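Local structure of cell division protein SepF (Methanobrevibacter smithii, 7AL1) at residues Asp23-Val28 and Gly58-Gln63. The protein probably serves as the membrane anchor of the cell-division protein FtsZ in this archaeon, the crystallised piece being its C-terminal SepF domain. Numbering follows the deposited sequence.
Sequences DDINYV and GEKIKQ
K60 reaches across from helix 51-68 to helix 22-33 and illustrates how one lysine can join two neighbouring helices in two ways, by its charged end and by its aliphatic stem. The polar part is a single hydrogen bond, from K60 NZ to N26 OD1 at 2.8 Å. The ammonium nitrogen lies in the plane of the amide carbonyl and meets a lone pair of the oxygen, with a C=O...N angle of 133°. Bends at chi2 (-82°) and chi4 fold the lysine chain. The acceptor is a neutral amide, so this is a charge-to-dipole bond and not a salt bridge.

The apolar part lies nearer the backbones. K60 CG rests 4.0 Å from I25 CG2, the two side chains crossing at about a right angle. I25 CG2 stands anti to its own backbone N, which turns that methyl toward the lysine stem. An alanine in place of K60 would probably leave N26 OD1 without its ammonium donor and open a gap beside the I25 methyl.

I25 and K60 bring the two segments nearest each other, 8.0 Å between their CA atoms. The contact joins two helices that cover one face of the mixed alpha/beta sheet of the SepF domain: V28 and I61 both pack on L41 of strand 39-42, and V28 also touches I17 of strand 13-17. Y27 packs against M15 and I17 of that strand and against K96 of the second subunit.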
ATOM      1  N   ASP A  23       7.795   4.824  20.252  1.00 22.12           N
ATOM      2  CA  ASP A  23       6.365   4.810  20.537  1.00 22.85           C
ATOM      3  C   ASP A  23       5.568   4.738  19.246  1.00 22.62           C
ATOM      4  O   ASP A  23       4.517   4.088  19.191  1.00 22.09           O
ATOM      5  CB  ASP A  23       5.971   6.034  21.350  1.00 30.09           C
ATOM      6  CG  ASP A  23       6.551   6.015  22.742  1.00 65.48           C
ATOM      7  OD1 ASP A  23       6.899   4.921  23.240  1.00 76.85           O
ATOM      8  OD2 ASP A  23       6.667   7.108  23.331  1.00 63.02           O
ATOM      9  N   ASP A  24       6.040   5.402  18.184  1.00 21.15           N
ATOM     10  CA  ASP A  24       5.313   5.311  16.925  1.00 18.95           C
ATOM     11  C   ASP A  24       5.335   3.875  16.404  1.00 20.07           C
ATOM     12  O   ASP A  24       4.353   3.391  15.815  1.00 18.07           O
ATOM     13  CB  ASP A  24       5.955   6.217  15.871  1.00 20.04           C
ATOM     14  CG  ASP A  24       5.765   7.668  16.160  1.00 27.07           C
ATOM     15  OD1 ASP A  24       4.893   8.019  16.994  1.00 28.85           O
ATOM     16  OD2 ASP A  24       6.487   8.480  15.522  1.00 24.32           O
ATOM     17  N   ILE A  25       6.472   3.191  16.580  1.00 18.84           N
ATOM     18  CA  ILE A  25       6.536   1.789  16.195  1.00 19.20           C
ATOM     19  C   ILE A  25       5.487   0.985  16.951  1.00 21.12           C
ATOM     20  O   ILE A  25       4.795   0.135  16.383  1.00 19.57           O
ATOM     21  CB  ILE A  25       7.947   1.233  16.429  1.00 20.42           C
ATOM     22  CG1 ILE A  25       8.988   1.911  15.519  1.00 21.54           C
ATOM     23  CG2 ILE A  25       7.988  -0.278  16.208  1.00 23.09           C
ATOM     24  CD1 ILE A  25      10.455   1.667  15.951  1.00 27.92           C
ATOM     25  N   ASN A  26       5.385   1.202  18.264  1.00 19.16           N
ATOM     26  CA  ASN A  26       4.455   0.430  19.069  1.00 19.94           C
ATOM     27  C   ASN A  26       3.030   0.777  18.708  1.00 20.55           C
ATOM     28  O   ASN A  26       2.159  -0.077  18.802  1.00 18.06           O
ATOM     29  CB  ASN A  26       4.796   0.619  20.534  1.00 26.05           C
ATOM     30  CG  ASN A  26       6.035  -0.170  20.919  1.00 23.92           C
ATOM     31  OD1 ASN A  26       6.291  -1.240  20.349  1.00 26.48           O
ATOM     32  ND2 ASN A  26       6.817   0.342  21.845  1.00 32.88           N
ATOM     33  N   TYR A  27       2.786   1.992  18.226  1.00 18.27           N
ATOM     34  CA  TYR A  27       1.472   2.309  17.704  1.00 16.96           C
ATOM     35  C   TYR A  27       1.163   1.511  16.447  1.00 15.65           C
ATOM     36  O   TYR A  27       0.034   1.056  16.271  1.00 16.98           O
ATOM     37  CB  TYR A  27       1.386   3.807  17.424  1.00 20.60           C
ATOM     38  CG  TYR A  27       0.064   4.250  16.847  1.00 20.42           C
ATOM     39  CD1 TYR A  27      -1.080   4.333  17.634  1.00 23.06           C
ATOM     40  CD2 TYR A  27      -0.060   4.546  15.506  1.00 21.13           C
ATOM     41  CE1 TYR A  27      -2.291   4.745  17.083  1.00 26.28           C
ATOM     42  CE2 TYR A  27      -1.261   4.957  14.959  1.00 26.91           C
ATOM     43  CZ  TYR A  27      -2.363   5.030  15.745  1.00 27.76           C
ATOM     44  OH  TYR A  27      -3.542   5.437  15.162  1.00 33.18           O
ATOM     45  N   VAL A  28       2.133   1.388  15.536  1.00 17.60           N
ATOM     46  CA  VAL A  28       1.964   0.550  14.348  1.00 17.05           C
ATOM     47  C   VAL A  28       1.556  -0.851  14.761  1.00 18.16           C
ATOM     48  O   VAL A  28       0.624  -1.440  14.208  1.00 18.89           O
ATOM     49  CB  VAL A  28       3.258   0.530  13.516  1.00 18.56           C
ATOM     50  CG1 VAL A  28       3.238  -0.562  12.479  1.00 20.72           C
ATOM     51  CG2 VAL A  28       3.501   1.858  12.874  1.00 19.62           C
ATOM     52  N   GLY A  58      12.338  -3.474  12.620  1.00 22.34           N
ATOM     53  CA  GLY A  58      12.441  -4.744  11.924  1.00 20.12           C
ATOM     54  C   GLY A  58      12.173  -5.922  12.834  1.00 22.01           C
ATOM     55  O   GLY A  58      11.551  -6.903  12.425  1.00 23.20           O
ATOM     56  N   GLU A  59      12.618  -5.827  14.090  1.00 21.95           N
ATOM     57  CA  GLU A  59      12.366  -6.915  15.033  1.00 23.07           C
ATOM     58  C   GLU A  59      10.887  -7.017  15.366  1.00 25.77           C
ATOM     59  O   GLU A  59      10.355  -8.123  15.520  1.00 25.05           O
ATOM     60  CB  GLU A  59      13.197  -6.720  16.297  1.00 31.11           C
ATOM     61  CG  GLU A  59      14.692  -6.930  16.073  1.00 45.61           C
ATOM     62  CD  GLU A  59      15.539  -6.414  17.221  1.00 69.28           C
ATOM     63  OE1 GLU A  59      14.964  -5.926  18.216  1.00 70.71           O
ATOM     64  OE2 GLU A  59      16.783  -6.498  17.126  1.00 77.82           O
ATOM     65  N   LYS A  60      10.189  -5.879  15.479  1.00 22.66           N
ATOM     66  CA  LYS A  60       8.758  -5.924  15.765  1.00 22.26           C
ATOM     67  C   LYS A  60       7.985  -6.466  14.570  1.00 21.25           C
ATOM     68  O   LYS A  60       6.988  -7.180  14.738  1.00 21.27           O
ATOM     69  CB  LYS A  60       8.247  -4.536  16.156  1.00 24.89           C
ATOM     70  CG  LYS A  60       8.914  -3.946  17.391  1.00 30.74           C
ATOM     71  CD  LYS A  60       8.340  -4.450  18.701  1.00 39.24           C
ATOM     72  CE  LYS A  60       8.945  -3.683  19.875  1.00 44.45           C
ATOM     73  NZ  LYS A  60       7.984  -3.433  20.985  1.00 63.03           N
ATOM     74  N   ILE A  61       8.415  -6.133  13.350  1.00 23.41           N
ATOM     75  CA  ILE A  61       7.770  -6.709  12.174  1.00 22.72           C
ATOM     76  C   ILE A  61       7.952  -8.225  12.171  1.00 24.36           C
ATOM     77  O   ILE A  61       7.005  -8.975  11.896  1.00 21.97           O
ATOM     78  CB  ILE A  61       8.290  -6.026  10.895  1.00 24.76           C
ATOM     79  CG1 ILE A  61       7.799  -4.571  10.853  1.00 23.18           C
ATOM     80  CG2 ILE A  61       7.850  -6.769   9.653  1.00 23.31           C
ATOM     81  CD1 ILE A  61       8.532  -3.690   9.858  1.00 26.35           C
ATOM     82  N   LYS A  62       9.159  -8.688  12.505  1.00 22.22           N
ATOM     83  CA  LYS A  62       9.420 -10.119  12.601  0.52 22.81           C
ATOM     84  C   LYS A  62       8.471 -10.781  13.587  1.00 22.88           C
ATOM     85  O   LYS A  62       7.885 -11.833  13.295  1.00 21.55           O
ATOM     86  CB  LYS A  62      10.865 -10.295  13.056  0.52 24.85           C
ATOM     87  CG  LYS A  62      11.326 -11.709  13.191  0.52 28.07           C
ATOM     88  CD  LYS A  62      12.703 -11.755  13.869  0.52 31.14           C
ATOM     89  CE  LYS A  62      13.715 -10.840  13.202  0.52 36.47           C
ATOM     90  NZ  LYS A  62      13.767 -10.986  11.719  0.52 40.87           N
ATOM     91  N   GLN A  63       8.288 -10.160  14.751  1.00 21.66           N
ATOM     92  CA  GLN A  63       7.402 -10.709  15.770  1.00 23.18           C
ATOM     93  C   GLN A  63       5.954 -10.756  15.284  1.00 21.11           C
ATOM     94  O   GLN A  63       5.223 -11.726  15.542  1.00 21.21           O
ATOM     95  CB  GLN A  63       7.560  -9.896  17.058  1.00 27.84           C
ATOM     96  CG  GLN A  63       6.813 -10.444  18.283  1.00 52.42           C
ATOM     97  CD  GLN A  63       7.240  -9.780  19.594  1.00 58.03           C
ATOM     98  OE1 GLN A  63       7.554 -10.456  20.574  1.00 55.90           O
ATOM     99  NE2 GLN A  63       7.254  -8.447  19.608  1.00 49.56           N
TER